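Local coordinates for protein Lysine/ornithine decarboxylase (Selenomonas ruminantium, PDB 5GJO) that decarboxylates both L-lysine and L-ornithine, giving cadaverine and putrescine, with pyridoxal 5'-phosphate as cofactor in a homodimeric enzyme, at residues 265-270 against 344-349; 284-289 against 317-322. The protein carries 2 engineered substitutions. All coordinates share one frame; numbering follows the deposited sequence.

Contact 1 of 2, residues 265-270 against 344-349; sequences AVNLVT and KVLVTE
The carbonyl oxygen of Val-347 accepts the N-H of Leu-268, N and O 2.7 Å apart, and is also approached by the CA-H of Asn-267 in a CA-H...O contact. The return bond, Val-347 N to Leu-268 O, spans 2.8 Å, making the two residues an antiparallel hydrogen-bonded pair. Thr-270 and Val-345 form the next such pair, with Val-345 N giving its hydrogen to Thr-270 O at 2.8 Å. Between them Val-269 and Leu-346 form a non-hydrogen-bonded pair, and the strand axes run at 158°.

On the Thr-270 face, CG2 of that threonine meets CG2 of Val-345 at 3.5 Å, tighter than usual for two carbons. Both side chains point the same way, both methyls between backbone N and carbonyl carbon. On the other face, Leu-346 CG is anti to its backbone N (chi1 178°), and CD1 beyond it lies 3.7 Å from Asn-267 CB and 4.1 Å from Val-269 CG2.

Asn-267 lies side by side with Thr-348, its ND2 3.7 Å from Thr-348 CG2. The same nitrogen donates to Val-266 O, in its amide plane but from above the carbonyl plane, and bonds Phe-5 O; OD1 accepts from Leu-7 N. An alanine here would probably leave Leu-7 N and Phe-5 O without their amide partner and open a gap beside the Thr-348 methyl. Strand 23-26 borders 266-270 on its other edge and strand 306-307 borders 344-347, so this is an interior pairing of the mixed sheet, apart from the cofactor-binding parallel barrel and consistent with the family's C-terminal beta domain. Backbone bonds thus set the register, while the buried amide ties the end of the pairing to the N-terminal segment.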
loop_
_atom_site.group_PDB
_atom_site.type_symbol
_atom_site.label_atom_id
_atom_site.label_comp_id
_atom_site.label_asym_id
_atom_site.label_seq_id
_atom_site.Cartn_x
_atom_site.Cartn_y
_atom_site.Cartn_z
ATOM N N ALA A 265 -2.967 -20.712 4.905
ATOM C CA ALA A 265 -2.345 -20.962 6.177
ATOM C C ALA A 265 -2.424 -19.820 7.181
ATOM O O ALA A 265 -1.788 -19.900 8.221
ATOM C CB ALA A 265 -0.904 -21.350 5.970
ATOM N N VAL A 266 -3.096 -18.710 6.862
ATOM C CA VAL A 266 -3.082 -17.496 7.652
ATOM C C VAL A 266 -4.515 -16.957 7.804
ATOM O O VAL A 266 -5.296 -16.996 6.808
ATOM C CB VAL A 266 -2.153 -16.447 7.038
ATOM C CG1 VAL A 266 -2.090 -15.212 7.920
ATOM C CG2 VAL A 266 -0.774 -16.999 6.770
ATOM N N ASN A 267 -4.877 -16.509 8.998
ATOM C CA ASN A 267 -6.159 -15.873 9.267
ATOM C C ASN A 267 -5.873 -14.489 9.855
ATOM O O ASN A 267 -4.882 -14.301 10.487
ATOM C CB ASN A 267 -7.004 -16.626 10.305
ATOM C CG ASN A 267 -7.547 -17.966 9.826
ATOM O OD1 ASN A 267 -8.244 -18.638 10.566
ATOM N ND2 ASN A 267 -7.227 -18.351 8.607
ATOM N N LEU A 268 -6.761 -13.542 9.607
ATOM C CA LEU A 268 -6.770 -12.249 10.271
ATOM C C LEU A 268 -7.812 -12.178 11.327
ATOM O O LEU A 268 -9.025 -12.560 11.091
ATOM C CB LEU A 268 -7.064 -11.120 9.287
ATOM C CG LEU A 268 -7.234 -9.734 9.854
ATOM C CD1 LEU A 268 -5.902 -9.159 10.324
ATOM C CD2 LEU A 268 -7.780 -8.885 8.693
ATOM N N VAL A 269 -7.434 -11.669 12.488
ATOM C CA VAL A 269 -8.386 -11.378 13.588
ATOM C C VAL A 269 -8.433 -9.865 13.805
ATOM O O VAL A 269 -7.386 -9.219 14.045
ATOM C CB VAL A 269 -7.996 -12.041 14.914
ATOM C CG1 VAL A 269 -9.073 -11.804 15.960
ATOM C CG2 VAL A 269 -7.815 -13.577 14.713
ATOM N N THR A 270 -9.610 -9.325 13.677
ATOM C CA THR A 270 -9.835 -7.885 13.755
ATOM C C THR A 270 -11.039 -7.593 14.612
ATOM O O THR A 270 -12.030 -8.360 14.588
ATOM C CB THR A 270 -9.818 -7.251 12.363
ATOM O OG1 THR A 270 -10.103 -5.856 12.459
ATOM C CG2 THR A 270 -10.855 -7.853 11.468
ATOM N N LYS A 344 -15.037 -9.648 17.798
ATOM C CA LYS A 344 -13.987 -9.957 16.852
ATOM C C LYS A 344 -14.603 -10.646 15.657
ATOM O O LYS A 344 -15.502 -11.430 15.800
ATOM C CB LYS A 344 -12.904 -10.843 17.463
ATOM C CG LYS A 344 -11.998 -10.127 18.451
ATOM C CD LYS A 344 -12.717 -9.945 19.764
ATOM C CE LYS A 344 -11.876 -9.192 20.766
ATOM N NZ LYS A 344 -11.857 -7.713 20.587
ATOM N N VAL A 345 -14.111 -10.304 14.484
ATOM C CA VAL A 345 -14.411 -11.028 13.277
ATOM C C VAL A 345 -13.156 -11.699 12.764
ATOM O O VAL A 345 -11.995 -11.321 13.137
ATOM C CB VAL A 345 -15.054 -10.146 12.158
ATOM C CG1 VAL A 345 -16.385 -9.599 12.660
ATOM C CG2 VAL A 345 -14.132 -9.069 11.638
ATOM N N LEU A 346 -13.404 -12.681 11.906
ATOM C CA LEU A 346 -12.316 -13.518 11.377
ATOM C C LEU A 346 -12.264 -13.523 9.882
ATOM O O LEU A 346 -13.279 -13.755 9.242
ATOM C CB LEU A 346 -12.454 -14.946 11.915
ATOM C CG LEU A 346 -11.443 -16.012 11.450
ATOM C CD1 LEU A 346 -10.094 -15.817 12.111
ATOM C CD2 LEU A 346 -11.948 -17.481 11.675
ATOM N N VAL A 347 -11.069 -13.302 9.301
ATOM C CA VAL A 347 -10.919 -13.398 7.883
ATOM C C VAL A 347 -9.941 -14.539 7.555
ATOM O O VAL A 347 -8.784 -14.576 8.083
ATOM C CB VAL A 347 -10.410 -12.092 7.230
ATOM C CG1 VAL A 347 -10.435 -12.189 5.710
ATOM C CG2 VAL A 347 -11.287 -10.953 7.659
ATOM N N THR A 348 -10.387 -15.471 6.726
ATOM C CA THR A 348 -9.624 -16.727 6.426
ATOM C C THR A 348 -8.884 -16.561 5.095
ATOM O O THR A 348 -9.170 -15.590 4.377
ATOM C CB THR A 348 -10.455 -18.023 6.484
ATOM O OG1 THR A 348 -11.624 -17.933 5.599
ATOM C CG2 THR A 348 -10.857 -18.255 7.886
ATOM N N GLU A 349 -7.983 -17.483 4.759
ATOM C CA GLU A 349 -7.274 -17.462 3.481
ATOM C C GLU A 349 -6.657 -16.069 3.216
ATOM O O GLU A 349 -6.787 -15.525 2.088
ATOM C CB GLU A 349 -8.185 -17.917 2.316
ATOM C CG GLU A 349 -8.611 -19.422 2.430
ATOM C CD GLU A 349 -9.722 -19.660 3.413
ATOM O OE1 GLU A 349 -10.787 -19.027 3.347
ATOM O OE2 GLU A 349 -9.565 -20.499 4.312
#

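Contact 2 of 2, residues 284-289 against 317-322; sequences YILDEG and STFGGP
Strands 284-286 and 317-320 run parallel, their axes 25° apart, joined by backbone bonds from Tyr-284 N to Thr-318 O, Gly-320 N to Tyr-284 O and Leu-286 N to Gly-320 O, the last at 2.8 Å.

Tyr-284 and Phe-319 project from one face of the sheet. Tyr-284 CG lies anti to its carbonyl carbon (chi1 -57°), beside the backbone N, and the ring atom CD2 beyond it stands over one face of the phenylalanine ring, offset toward the rim and 3.6 Å from Phe-319 CZ; the planes meet obliquely, at 44°. Leu-286 CD1 adds a looser contact, 4.1 Å from Phe-319 CD2. A water in the tyrosine ring plane lies 2.8 Å from Tyr-284 OH and donates to Ser-317 OG at 2.7 Å, bridging the strands; Tyr-284 OH also bonds Leu-339 N, and Ser-317 OG bonds Lys-315 O.

Past the strand ends, Pro-322 CD packs 3.2 Å from Leu-286 O, and Gly-289 CA lies 3.8 Å from Gly-321 CA. An added CB on either glycine would clash, so the close crossing depends on their bare backbones. Lys-152 and Asn-95 of the second subunit bond Gly-321 O and Pro-322 O. Backbone bonds thus join the strands, the aromatic pair and water bridge add contacts on the Tyr-284 face, and the glycines allow a loop that touches the second subunit shortly before Cys-324, the probable proton donor.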
loop_
_atom_site.group_PDB
_atom_site.type_symbol
_atom_site.label_atom_id
_atom_site.label_comp_id
_atom_site.label_asym_id
_atom_site.label_seq_id
_atom_site.Cartn_x
_atom_site.Cartn_y
_atom_site.Cartn_z
ATOM N N TYR A 284 -20.169 -1.410 10.345
ATOM C CA TYR A 284 -19.215 -1.762 11.340
ATOM C C TYR A 284 -17.835 -1.306 10.890
ATOM O O TYR A 284 -17.418 -1.619 9.767
ATOM C CB TYR A 284 -19.169 -3.269 11.482
ATOM C CG TYR A 284 -20.541 -3.789 11.816
ATOM C CD1 TYR A 284 -21.086 -3.481 13.049
ATOM C CD2 TYR A 284 -21.276 -4.540 10.923
ATOM C CE1 TYR A 284 -22.355 -3.884 13.379
ATOM C CE2 TYR A 284 -22.554 -5.040 11.274
ATOM C CZ TYR A 284 -23.076 -4.658 12.495
ATOM O OH TYR A 284 -24.270 -5.103 12.948
ATOM N N ILE A 285 -17.139 -0.641 11.808
ATOM C CA ILE A 285 -15.780 -0.181 11.584
ATOM C C ILE A 285 -14.825 -1.131 12.264
ATOM O O ILE A 285 -14.947 -1.400 13.458
ATOM C CB ILE A 285 -15.561 1.257 12.122
ATOM C CG1 ILE A 285 -16.518 2.193 11.400
ATOM C CG2 ILE A 285 -14.132 1.700 11.834
ATOM C CD1 ILE A 285 -16.484 2.127 9.917
ATOM N N LEU A 286 -13.903 -1.699 11.465
ATOM C CA LEU A 286 -12.881 -2.646 11.973
ATOM C C LEU A 286 -11.543 -1.983 12.228
ATOM O O LEU A 286 -11.335 -0.938 11.708
ATOM C CB LEU A 286 -12.664 -3.803 10.957
ATOM C CG LEU A 286 -13.979 -4.525 10.567
ATOM C CD1 LEU A 286 -13.644 -5.600 9.553
ATOM C CD2 LEU A 286 -14.593 -5.124 11.809
ATOM N N ASP A 287 -10.675 -2.603 13.049
ATOM C CA ASP A 287 -9.374 -2.105 13.294
ATOM C C ASP A 287 -8.293 -2.493 12.298
ATOM O O ASP A 287 -7.136 -2.072 12.483
ATOM C CB ASP A 287 -8.937 -2.202 14.753
ATOM C CG ASP A 287 -8.850 -3.644 15.289
ATOM O OD1 ASP A 287 -8.870 -4.627 14.523
ATOM O OD2 ASP A 287 -8.719 -3.778 16.547
ATOM N N GLU A 288 -8.674 -3.140 11.232
ATOM C CA GLU A 288 -7.849 -3.399 10.083
ATOM C C GLU A 288 -8.605 -3.017 8.830
ATOM O O GLU A 288 -9.804 -3.269 8.728
ATOM C CB GLU A 288 -7.358 -4.845 10.020
ATOM C CG GLU A 288 -6.301 -5.138 8.943
ATOM C CD GLU A 288 -4.882 -4.658 9.240
ATOM O OE1 GLU A 288 -3.996 -5.003 8.436
ATOM O OE2 GLU A 288 -4.645 -3.986 10.307
ATOM N N GLY A 289 -7.927 -2.485 7.836
ATOM C CA GLY A 289 -8.652 -2.024 6.605
ATOM C C GLY A 289 -7.794 -2.089 5.329
ATOM O O GLY A 289 -6.759 -2.818 5.223
ATOM N N SER A 317 -25.096 -5.585 5.599
ATOM C CA SER A 317 -24.248 -4.682 6.398
ATOM C C SER A 317 -23.007 -4.241 5.636
ATOM O O SER A 317 -22.528 -4.939 4.765
ATOM C CB SER A 317 -23.863 -5.332 7.698
ATOM O OG SER A 317 -25.003 -5.890 8.413
ATOM N N THR A 318 -22.478 -3.059 6.003
ATOM C CA THR A 318 -21.252 -2.565 5.452
ATOM C C THR A 318 -20.117 -2.626 6.490
ATOM O O THR A 318 -20.376 -2.347 7.654
ATOM C CB THR A 318 -21.480 -1.170 4.931
ATOM O OG1 THR A 318 -22.339 -1.208 3.762
ATOM C CG2 THR A 318 -20.189 -0.457 4.502
ATOM N N PHE A 319 -18.895 -2.953 6.044
ATOM C CA PHE A 319 -17.725 -3.010 6.908
ATOM C C PHE A 319 -16.734 -2.050 6.336
ATOM O O PHE A 319 -16.443 -2.125 5.114
ATOM C CB PHE A 319 -17.133 -4.433 6.919
ATOM C CG PHE A 319 -17.970 -5.418 7.685
ATOM C CD1 PHE A 319 -19.065 -6.003 7.105
ATOM C CD2 PHE A 319 -17.666 -5.725 8.995
ATOM C CE1 PHE A 319 -19.803 -6.913 7.830
ATOM C CE2 PHE A 319 -18.400 -6.651 9.713
ATOM C CZ PHE A 319 -19.532 -7.180 9.119
ATOM N N GLY A 320 -16.161 -1.211 7.196
ATOM C CA GLY A 320 -15.109 -0.269 6.761
ATOM C C GLY A 320 -13.927 -0.457 7.682
ATOM O O GLY A 320 -14.042 -1.027 8.776
ATOM N N GLY A 321 -12.806 0.058 7.200
ATOM C CA GLY A 321 -11.582 0.046 7.966
ATOM C C GLY A 321 -11.450 1.282 8.841
ATOM O O GLY A 321 -12.323 2.129 8.895
ATOM N N PRO A 322 -10.315 1.395 9.543
ATOM C CA PRO A 322 -10.155 2.389 10.592
ATOM C C PRO A 322 -9.589 3.731 10.137
ATOM O O PRO A 322 -9.430 4.634 10.962
ATOM C CB PRO A 322 -9.133 1.718 11.532
ATOM C CG PRO A 322 -8.262 0.917 10.579
ATOM C CD PRO A 322 -9.286 0.342 9.590
HETATM O O HOH W 1 -25.741 -6.430 10.962
#

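Contacts 1 and 2 belong to one mixed sheet, with strands 266-276 and 283-286 adjacent in it, and their centres lie about 14 Å apart. They meet through Thr-270 OG1 and Asp-287 OD1, a probable hydrogen bond at 2.7 Å, and through Val-345 CG2 packed 4.0 Å from Leu-286 CD2. Asp-287 thereby couples the two pairings, its OD2 bonding Thr-21. They lie at different distances from the active site. The side chain of Pro-322 in contact 2 is about 8 Å from that of Cys-324, the probable proton donor, and about 12 Å from a bound pyridoxal phosphate, whereas contact 1 is away from the annotated sites, the Glu-349 side chain about 13 Å from a cofactor.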